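Local atomic coordinates of adhesion G-protein coupled receptor G6 (Danio rerio, PDB entry 6V55), a protein that probably acts as a cell-surface adhesion receptor in myelination, carrying a large, calcium-binding extracellular region built of several domains. Residues A[15-29]-A[95-109]. Sequence-based numbering, arbitrary orientation.
Sequences SFTSPCYPNDYPPSQ and FNSDFSVQKKGFHIS. With CA (calcium ion), chain C.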
ATOM      1  N   SER A  15       5.150   4.989 -12.733  1.00 38.59           N
ATOM      2  CA  SER A  15       4.528   3.719 -12.424  1.00 35.33           C
ATOM      3  C   SER A  15       5.275   3.093 -11.257  1.00 38.53           C
ATOM      4  O   SER A  15       6.486   3.290 -11.099  1.00 41.94           O
ATOM      5  CB  SER A  15       4.563   2.791 -13.635  1.00 35.24           C
ATOM      6  OG  SER A  15       3.456   1.923 -13.633  1.00 37.82           O
ATOM      7  N   PHE A  16       4.537   2.362 -10.424  1.00 33.66           N
ATOM      8  CA  PHE A  16       5.152   1.487  -9.441  1.00 26.13           C
ATOM      9  C   PHE A  16       4.246   0.291  -9.237  1.00 26.81           C
ATOM     10  O   PHE A  16       3.030   0.378  -9.425  1.00 23.79           O
ATOM     11  CB  PHE A  16       5.449   2.185  -8.113  1.00 20.91           C
ATOM     12  CG  PHE A  16       4.244   2.702  -7.384  1.00 21.70           C
ATOM     13  CD1 PHE A  16       3.658   1.966  -6.361  1.00 21.72           C
ATOM     14  CD2 PHE A  16       3.764   3.972  -7.645  1.00 25.09           C
ATOM     15  CE1 PHE A  16       2.568   2.462  -5.676  1.00 23.83           C
ATOM     16  CE2 PHE A  16       2.670   4.484  -6.955  1.00 24.42           C
ATOM     17  CZ  PHE A  16       2.080   3.735  -5.971  1.00 23.81           C
ATOM     18  N   THR A  17       4.856  -0.839  -8.890  1.00 29.30           N
ATOM     19  CA  THR A  17       4.117  -2.062  -8.632  1.00 23.49           C
ATOM     20  C   THR A  17       4.431  -2.561  -7.232  1.00 24.07           C
ATOM     21  O   THR A  17       5.430  -2.175  -6.615  1.00 28.61           O
ATOM     22  CB  THR A  17       4.446  -3.174  -9.633  1.00 19.55           C
ATOM     23  OG1 THR A  17       5.707  -3.759  -9.305  1.00 13.67           O
ATOM     24  CG2 THR A  17       4.494  -2.687 -11.072  1.00 22.11           C
ATOM     25  N   SER A  18       3.573  -3.471  -6.753  1.00 21.50           N
ATOM     26  CA  SER A  18       3.873  -4.278  -5.572  1.00 22.12           C
ATOM     27  C   SER A  18       5.077  -5.176  -5.881  1.00 25.38           C
ATOM     28  O   SER A  18       5.320  -5.477  -7.056  1.00 29.94           O
ATOM     29  CB  SER A  18       2.662  -5.140  -5.214  1.00 23.67           C
ATOM     30  OG  SER A  18       2.384  -6.074  -6.253  1.00 29.32           O
ATOM     31  N   PRO A  19       5.869  -5.565  -4.861  1.00 22.46           N
ATOM     32  CA  PRO A  19       7.089  -6.359  -5.121  1.00 23.50           C
ATOM     33  C   PRO A  19       6.782  -7.700  -5.769  1.00 24.98           C
ATOM     34  O   PRO A  19       5.761  -8.317  -5.461  1.00 29.68           O
ATOM     35  CB  PRO A  19       7.708  -6.533  -3.726  1.00 18.77           C
ATOM     36  CG  PRO A  19       6.658  -6.042  -2.742  1.00 17.68           C
ATOM     37  CD  PRO A  19       5.875  -5.030  -3.486  1.00 17.89           C
ATOM     38  N   CYS A  20       7.567  -8.001  -6.816  1.00 21.81           N
ATOM     39  CA  CYS A  20       7.517  -9.200  -7.659  1.00 22.77           C
ATOM     40  C   CYS A  20       6.293  -9.269  -8.581  1.00 31.47           C
ATOM     41  O   CYS A  20       6.067 -10.328  -9.180  1.00 33.43           O
ATOM     42  CB  CYS A  20       7.622 -10.506  -6.847  1.00 23.12           C
ATOM     43  SG  CYS A  20       8.838 -10.488  -5.508  1.00 23.86           S
ATOM     44  N   TYR A  21       5.520  -8.173  -8.732  1.00 33.85           N
ATOM     45  CA  TYR A  21       4.426  -8.119  -9.716  1.00 27.68           C
ATOM     46  C   TYR A  21       4.995  -8.268 -11.126  1.00 25.56           C
ATOM     47  O   TYR A  21       6.021  -7.661 -11.438  1.00 28.83           O
ATOM     48  CB  TYR A  21       3.648  -6.782  -9.596  1.00 25.68           C
ATOM     49  CG  TYR A  21       2.519  -6.530 -10.608  1.00 26.43           C
ATOM     50  CD1 TYR A  21       1.208  -6.944 -10.343  1.00 24.75           C
ATOM     51  CD2 TYR A  21       2.762  -5.889 -11.837  1.00 28.61           C
ATOM     52  CE1 TYR A  21       0.183  -6.737 -11.278  1.00 21.64           C
ATOM     53  CE2 TYR A  21       1.764  -5.708 -12.767  1.00 26.42           C
ATOM     54  CZ  TYR A  21       0.478  -6.121 -12.480  1.00 24.30           C
ATOM     55  OH  TYR A  21      -0.500  -5.889 -13.422  1.00 25.35           O
ATOM     56  N   PRO A  22       4.335  -9.046 -12.015  1.00 23.24           N
ATOM     57  CA  PRO A  22       3.024  -9.727 -11.928  1.00 23.32           C
ATOM     58  C   PRO A  22       2.964 -11.105 -11.242  1.00 22.76           C
ATOM     59  O   PRO A  22       1.874 -11.683 -11.216  1.00 21.96           O
ATOM     60  CB  PRO A  22       2.603  -9.852 -13.400  1.00 20.28           C
ATOM     61  CG  PRO A  22       3.873  -9.922 -14.150  1.00 20.42           C
ATOM     62  CD  PRO A  22       4.897  -9.112 -13.376  1.00 18.56           C
ATOM     63  N   ASN A  23       4.058 -11.603 -10.657  1.00 19.89           N
ATOM     64  CA  ASN A  23       3.974 -12.782  -9.802  1.00 22.79           C
ATOM     65  C   ASN A  23       3.498 -12.335  -8.422  1.00 22.73           C
ATOM     66  O   ASN A  23       3.233 -11.152  -8.187  1.00 30.82           O
ATOM     67  CB  ASN A  23       5.316 -13.510  -9.717  1.00 26.97           C
ATOM     68  CG  ASN A  23       5.983 -13.688 -11.077  1.00 28.23           C
ATOM     69  OD1 ASN A  23       7.071 -13.148 -11.321  1.00 32.29           O
ATOM     70  ND2 ASN A  23       5.349 -14.465 -11.960  1.00 21.16           N
ATOM     71  N   ASP A  24       3.401 -13.266  -7.479  1.00 15.84           N
ATOM     72  CA  ASP A  24       2.846 -12.923  -6.182  1.00 17.08           C
ATOM     73  C   ASP A  24       3.846 -12.135  -5.347  1.00 25.55           C
ATOM     74  O   ASP A  24       5.066 -12.325  -5.444  1.00 31.03           O
ATOM     75  CB  ASP A  24       2.430 -14.165  -5.393  1.00 16.42           C
ATOM     76  CG  ASP A  24       1.334 -14.982  -6.067  1.00 21.48           C
ATOM     77  OD1 ASP A  24       1.146 -16.116  -5.576  1.00 26.32           O
ATOM     78  OD2 ASP A  24       0.665 -14.525  -7.041  1.00 19.12           O
ATOM     79  N   TYR A  25       3.306 -11.242  -4.512  1.00 24.69           N
ATOM     80  CA  TYR A  25       4.122 -10.496  -3.574  1.00 21.72           C
ATOM     81  C   TYR A  25       4.678 -11.434  -2.503  1.00 24.83           C
ATOM     82  O   TYR A  25       4.158 -12.535  -2.307  1.00 23.09           O
ATOM     83  CB  TYR A  25       3.312  -9.353  -2.957  1.00 17.80           C
ATOM     84  CG  TYR A  25       1.912  -9.635  -2.453  1.00 12.65           C
ATOM     85  CD1 TYR A  25       1.696 -10.257  -1.229  1.00 12.64           C
ATOM     86  CD2 TYR A  25       0.810  -9.185  -3.158  1.00 12.80           C
ATOM     87  CE1 TYR A  25       0.410 -10.480  -0.755  1.00 12.77           C
ATOM     88  CE2 TYR A  25      -0.476  -9.396  -2.699  1.00 12.93           C
ATOM     89  CZ  TYR A  25      -0.667 -10.038  -1.487  1.00 12.91           C
ATOM     90  OH  TYR A  25      -1.945 -10.251  -1.010  1.00 13.66           O
ATOM     91  N   PRO A  26       5.777 -11.068  -1.845  1.00 23.55           N
ATOM     92  CA  PRO A  26       6.260 -11.904  -0.749  1.00 22.05           C
ATOM     93  C   PRO A  26       5.404 -11.667   0.483  1.00 26.49           C
ATOM     94  O   PRO A  26       4.653 -10.679   0.534  1.00 30.41           O
ATOM     95  CB  PRO A  26       7.715 -11.429  -0.561  1.00 17.45           C
ATOM     96  CG  PRO A  26       8.053 -10.693  -1.845  1.00 19.53           C
ATOM     97  CD  PRO A  26       6.781 -10.045  -2.210  1.00 19.43           C
ATOM     98  N   PRO A  27       5.434 -12.558   1.473  1.00 23.75           N
ATOM     99  CA  PRO A  27       4.786 -12.246   2.749  1.00 17.33           C
ATOM    100  C   PRO A  27       5.530 -11.153   3.509  1.00 19.55           C
ATOM    101  O   PRO A  27       6.664 -10.791   3.172  1.00 23.11           O
ATOM    102  CB  PRO A  27       4.851 -13.568   3.520  1.00 21.01           C
ATOM    103  CG  PRO A  27       5.344 -14.587   2.601  1.00 22.52           C
ATOM    104  CD  PRO A  27       6.020 -13.908   1.479  1.00 25.09           C
ATOM    105  N   SER A  28       4.844 -10.623   4.543  1.00 18.86           N
ATOM    106  CA  SER A  28       5.401  -9.724   5.563  1.00 17.08           C
ATOM    107  C   SER A  28       6.016  -8.447   4.992  1.00 21.81           C
ATOM    108  O   SER A  28       7.024  -7.936   5.482  1.00 25.63           O
ATOM    109  CB  SER A  28       6.393 -10.462   6.435  1.00 14.99           C
ATOM    110  OG  SER A  28       5.889 -11.753   6.658  1.00 14.09           O
ATOM    111  N   GLN A  29       5.395  -7.932   3.950  1.00 27.17           N
ATOM    112  CA  GLN A  29       5.853  -6.715   3.318  1.00 22.85           C
ATOM    113  C   GLN A  29       5.443  -5.510   4.136  1.00 19.47           C
ATOM    114  O   GLN A  29       4.437  -5.536   4.856  1.00 16.81           O
ATOM    115  CB  GLN A  29       5.252  -6.597   1.925  1.00 20.75           C
ATOM    116  CG  GLN A  29       5.743  -7.612   0.970  1.00 16.87           C
ATOM    117  CD  GLN A  29       7.239  -7.627   0.907  1.00 21.66           C
ATOM    118  OE1 GLN A  29       7.874  -6.679   0.430  1.00 22.59           O
ATOM    119  NE2 GLN A  29       7.823  -8.700   1.400  1.00 24.24           N
ATOM    120  N   PHE A  95       1.325  -0.565   1.697  1.00 13.80           N
ATOM    121  CA  PHE A  95       0.947  -1.948   1.444  1.00 13.69           C
ATOM    122  C   PHE A  95       1.586  -2.813   2.515  1.00 20.42           C
ATOM    123  O   PHE A  95       2.787  -2.691   2.780  1.00 19.05           O
ATOM    124  CB  PHE A  95       1.378  -2.395   0.047  1.00 13.99           C
ATOM    125  CG  PHE A  95       1.273  -3.892  -0.194  1.00 19.39           C
ATOM    126  CD1 PHE A  95       0.066  -4.576  -0.022  1.00 22.97           C
ATOM    127  CD2 PHE A  95       2.385  -4.612  -0.623  1.00 17.28           C
ATOM    128  CE1 PHE A  95      -0.024  -5.960  -0.272  1.00 21.69           C
ATOM    129  CE2 PHE A  95       2.298  -5.989  -0.883  1.00 16.87           C
ATOM    130  CZ  PHE A  95       1.091  -6.665  -0.704  1.00 15.96           C
ATOM    131  N   ASN A  96       0.774  -3.669   3.142  1.00 24.52           N
ATOM    132  CA  ASN A  96       1.224  -4.608   4.167  1.00 22.40           C
ATOM    133  C   ASN A  96       0.624  -5.982   3.892  1.00 22.72           C
ATOM    134  O   ASN A  96      -0.583  -6.097   3.645  1.00 20.30           O
ATOM    135  CB  ASN A  96       0.826  -4.122   5.551  1.00 22.49           C
ATOM    136  CG  ASN A  96       1.515  -2.846   5.919  1.00 28.72           C
ATOM    137  OD1 ASN A  96       2.731  -2.827   6.155  1.00 33.25           O
ATOM    138  ND2 ASN A  96       0.759  -1.760   5.967  1.00 31.34           N
ATOM    139  N   SER A  97       1.464  -7.014   3.892  1.00 22.46           N
ATOM    140  CA  SER A  97       0.991  -8.380   3.734  1.00 19.97           C
ATOM    141  C   SER A  97       1.328  -9.107   5.023  1.00 18.12           C
ATOM    142  O   SER A  97       2.254  -8.714   5.733  1.00 25.24           O
ATOM    143  CB  SER A  97       1.656  -9.099   2.558  1.00 17.88           C
ATOM    144  OG  SER A  97       3.069  -8.959   2.657  1.00 18.57           O
ATOM    145  N   ASP A  98       0.593 -10.173   5.330  1.00 13.06           N
ATOM    146  CA  ASP A  98       0.933 -10.874   6.553  1.00 15.58           C
ATOM    147  C   ASP A  98       1.816 -12.066   6.185  1.00 20.87           C
ATOM    148  O   ASP A  98       2.462 -12.039   5.138  1.00 18.61           O
ATOM    149  CB  ASP A  98      -0.320 -11.236   7.373  1.00 13.18           C
ATOM    150  CG  ASP A  98      -1.359 -12.081   6.615  1.00 18.61           C
ATOM    151  OD1 ASP A  98      -2.485 -12.208   7.141  1.00 21.85           O
ATOM    152  OD2 ASP A  98      -1.109 -12.667   5.550  1.00 17.09           O
ATOM    153  N   PHE A  99       1.821 -13.120   7.012  1.00 24.94           N
ATOM    154  CA  PHE A  99       2.757 -14.243   6.919  1.00 19.58           C
ATOM    155  C   PHE A  99       2.348 -15.326   5.929  1.00 23.00           C
ATOM    156  O   PHE A  99       3.171 -16.200   5.652  1.00 31.52           O
ATOM    157  CB  PHE A  99       2.958 -14.905   8.297  1.00 13.42           C
ATOM    158  CG  PHE A  99       1.670 -15.177   9.050  1.00 12.79           C
ATOM    159  CD1 PHE A  99       0.979 -16.378   8.865  1.00 15.14           C
ATOM    160  CD2 PHE A  99       1.157 -14.249   9.953  1.00 13.74           C
ATOM    161  CE1 PHE A  99      -0.215 -16.635   9.543  1.00 15.97           C
ATOM    162  CE2 PHE A  99      -0.032 -14.499  10.624  1.00 18.45           C
ATOM    163  CZ  PHE A  99      -0.716 -15.702  10.413  1.00 16.63           C
ATOM    164  N   SER A 100       1.119 -15.327   5.410  1.00 20.16           N
ATOM    165  CA  SER A 100       0.687 -16.447   4.576  1.00 19.11           C
ATOM    166  C   SER A 100      -0.406 -15.980   3.624  1.00 20.17           C
ATOM    167  O   SER A 100      -1.048 -14.965   3.867  1.00 26.34           O
ATOM    168  CB  SER A 100       0.155 -17.600   5.420  1.00 17.31           C
ATOM    169  OG  SER A 100      -1.145 -17.259   5.865  1.00 15.78           O
ATOM    170  N   VAL A 101      -0.632 -16.775   2.556  1.00 16.32           N
ATOM    171  CA  VAL A 101      -1.580 -16.548   1.451  1.00 12.55           C
ATOM    172  C   VAL A 101      -1.274 -15.262   0.691  1.00 18.14           C
ATOM    173  O   VAL A 101      -1.631 -14.166   1.131  1.00 25.02           O
ATOM    174  CB  VAL A 101      -3.059 -16.545   1.913  1.00 12.73           C
ATOM    175  CG1 VAL A 101      -3.996 -16.483   0.734  1.00 12.80           C
ATOM    176  CG2 VAL A 101      -3.361 -17.751   2.794  1.00 12.71           C
ATOM    177  N   GLN A 102      -0.671 -15.387  -0.487  1.00 18.80           N
ATOM    178  CA  GLN A 102      -0.304 -14.236  -1.299  1.00 15.66           C
ATOM    179  C   GLN A 102      -1.030 -14.280  -2.632  1.00 17.42           C
ATOM    180  O   GLN A 102      -1.202 -15.349  -3.225  1.00 19.89           O
ATOM    181  CB  GLN A 102       1.198 -14.197  -1.523  1.00 12.34           C
ATOM    182  CG  GLN A 102       1.924 -13.757  -0.287  1.00 15.65           C
ATOM    183  CD  GLN A 102       2.338 -14.904   0.571  1.00 21.58           C
ATOM    184  OE1 GLN A 102       2.865 -15.891   0.070  1.00 28.50           O
ATOM    185  NE2 GLN A 102       2.083 -14.803   1.876  1.00 18.30           N
ATOM    186  N   LYS A 103      -1.463 -13.118  -3.087  1.00 16.91           N
ATOM    187  CA  LYS A 103      -2.033 -12.956  -4.407  1.00 16.52           C
ATOM    188  C   LYS A 103      -1.109 -12.072  -5.244  1.00 17.79           C
ATOM    189  O   LYS A 103       0.044 -11.815  -4.875  1.00 19.66           O
ATOM    190  CB  LYS A 103      -3.441 -12.377  -4.311  1.00 16.48           C
ATOM    191  CG  LYS A 103      -4.381 -13.187  -3.433  1.00 19.34           C
ATOM    192  CD  LYS A 103      -4.707 -14.561  -4.002  1.00 21.61           C
ATOM    193  CE  LYS A 103      -5.252 -15.462  -2.897  1.00 24.80           C
ATOM    194  NZ  LYS A 103      -6.296 -16.417  -3.352  1.00 25.60           N
ATOM    195  N   LYS A 104      -1.646 -11.586  -6.363  1.00 12.84           N
ATOM    196  CA  LYS A 104      -0.830 -11.033  -7.436  1.00 12.82           C
ATOM    197  C   LYS A 104      -0.239  -9.681  -7.059  1.00 17.97           C
ATOM    198  O   LYS A 104       0.926  -9.396  -7.362  1.00 23.02           O
ATOM    199  CB  LYS A 104      -1.696 -10.911  -8.679  1.00 15.47           C
ATOM    200  CG  LYS A 104      -0.971 -10.567  -9.947  1.00 18.91           C
ATOM    201  CD  LYS A 104      -1.849  -9.742 -10.868  1.00 23.69           C
ATOM    202  CE  LYS A 104      -3.233 -10.352 -11.089  1.00 28.79           C
ATOM    203  NZ  LYS A 104      -4.139  -9.509 -11.940  1.00 28.78           N
ATOM    204  N   GLY A 105      -1.009  -8.856  -6.360  1.00 16.87           N
ATOM    205  CA  GLY A 105      -0.541  -7.539  -6.013  1.00 14.39           C
ATOM    206  C   GLY A 105      -1.187  -6.473  -6.866  1.00 20.75           C
ATOM    207  O   GLY A 105      -2.399  -6.533  -7.128  1.00 19.41           O
ATOM    208  N   PHE A 106      -0.392  -5.507  -7.324  1.00 21.49           N
ATOM    209  CA  PHE A 106      -0.985  -4.345  -7.952  1.00 19.54           C
ATOM    210  C   PHE A 106       0.022  -3.596  -8.805  1.00 25.28           C
ATOM    211  O   PHE A 106       1.236  -3.705  -8.618  1.00 28.13           O
ATOM    212  CB  PHE A 106      -1.598  -3.390  -6.925  1.00 17.45           C
ATOM    213  CG  PHE A 106      -0.705  -3.046  -5.768  1.00 13.72           C
ATOM    214  CD1 PHE A 106       0.123  -1.923  -5.819  1.00 13.79           C
ATOM    215  CD2 PHE A 106      -0.750  -3.790  -4.589  1.00 13.59           C
ATOM    216  CE1 PHE A 106       0.924  -1.570  -4.717  1.00 13.71           C
ATOM    217  CE2 PHE A 106       0.045  -3.450  -3.489  1.00 13.52           C
ATOM    218  CZ  PHE A 106       0.877  -2.345  -3.556  1.00 13.57           C
ATOM    219  N   HIS A 107      -0.526  -2.800  -9.721  1.00 25.30           N
ATOM    220  CA  HIS A 107       0.226  -1.923 -10.608  1.00 24.12           C
ATOM    221  C   HIS A 107      -0.488  -0.583 -10.610  1.00 26.77           C
ATOM    222  O   HIS A 107      -1.630  -0.492 -11.071  1.00 30.69           O
ATOM    223  CB  HIS A 107       0.294  -2.505 -12.021  1.00 22.20           C
ATOM    224  CG  HIS A 107       1.176  -1.742 -12.961  1.00 23.93           C
ATOM    225  ND1 HIS A 107       1.200  -1.990 -14.315  1.00 24.71           N
ATOM    226  CD2 HIS A 107       2.066  -0.744 -12.747  1.00 25.65           C
ATOM    227  CE1 HIS A 107       2.052  -1.169 -14.898  1.00 25.95           C
ATOM    228  NE2 HIS A 107       2.604  -0.410 -13.969  1.00 25.40           N
ATOM    229  N   ILE A 108       0.185   0.449 -10.106  1.00 22.91           N
ATOM    230  CA  ILE A 108      -0.391   1.772  -9.908  1.00 20.65           C
ATOM    231  C   ILE A 108       0.355   2.771 -10.787  1.00 25.16           C
ATOM    232  O   ILE A 108       1.590   2.778 -10.821  1.00 27.52           O
ATOM    233  CB  ILE A 108      -0.311   2.175  -8.426  1.00 23.14           C
ATOM    234  CG1 ILE A 108      -1.128   1.213  -7.560  1.00 26.74           C
ATOM    235  CG2 ILE A 108      -0.748   3.615  -8.195  1.00 20.55           C
ATOM    236  CD1 ILE A 108      -0.993   1.523  -6.074  1.00 29.12           C
ATOM    237  N   SER A 109      -0.389   3.594 -11.516  1.00 29.50           N
ATOM    238  CA  SER A 109       0.170   4.712 -12.262  1.00 31.27           C
ATOM    239  C   SER A 109      -0.117   6.005 -11.514  1.00 30.27           C
ATOM    240  O   SER A 109      -1.253   6.236 -11.093  1.00 29.25           O
ATOM    241  CB  SER A 109      -0.442   4.787 -13.656  1.00 35.34           C
ATOM    242  OG  SER A 109      -1.793   5.217 -13.567  1.00 39.65           O
TER
HETATM  243 CA    CA C 901      -1.112 -12.644   3.053  1.00 19.63          CA
HETATM  244  O   HOH W   1       4.268 -15.176  -2.482  1.00 35.16           O
HETATM  245  O   HOH W   2       3.785  -6.249   7.429  1.00 21.05           O
HETATM  246  O   HOH W   3       1.425 -12.418   2.795  1.00 59.18           O
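Ser15 OG meets His107 NE2 at the imidazole edge, in a hydrogen bond whose proton could sit on either atom. Phe16 and Ile108 form an antiparallel hydrogen-bonded pair, Phe16 N to Ile108 O and Ile108 N to Phe16 O at 2.9 Å. On the sheet face turned from His107, Ile108 CB lies over the Phe16 ring, 4.0 Å from its centroid. Ser18 grips Phe106 three ways: its N donates to Phe106 O, its OG accepts from Phe106 N, and its CB sits 3.6 Å from the ring centroid, over the face. Tyr21 lays one ring face over Phe106 O, its CG turned anti to the backbone N (chi1 177°), while its OH bonds Asp49, which also salt-bridges Lys104. Tyr25 is sandwiched: Phe95 drives its edge into one face, CZ 3.5 Å from Tyr25 CD2, and Lys103 O lies over the other, while Tyr25 OH bonds the calcium ligand Asp61. Shortened to an alanine, this position would probably leave the Phe95 edge without a face to meet and take a hydroxyl partner from Asp61. Ser97 OG donates to Pro26 O on a lone pair and accepts from Gln29 N at 2.9 Å. Ser28 N bonds Asp98 O, which also accepts from a calcium-bound water. Asp98 OD2 and the carbonyls of Ser100 and Val101 join Glu53 and Asp61 round the metal, as in calcium-binding CUB domains, with the 15-17/105-109 strand pair bordering the beta-sandwich.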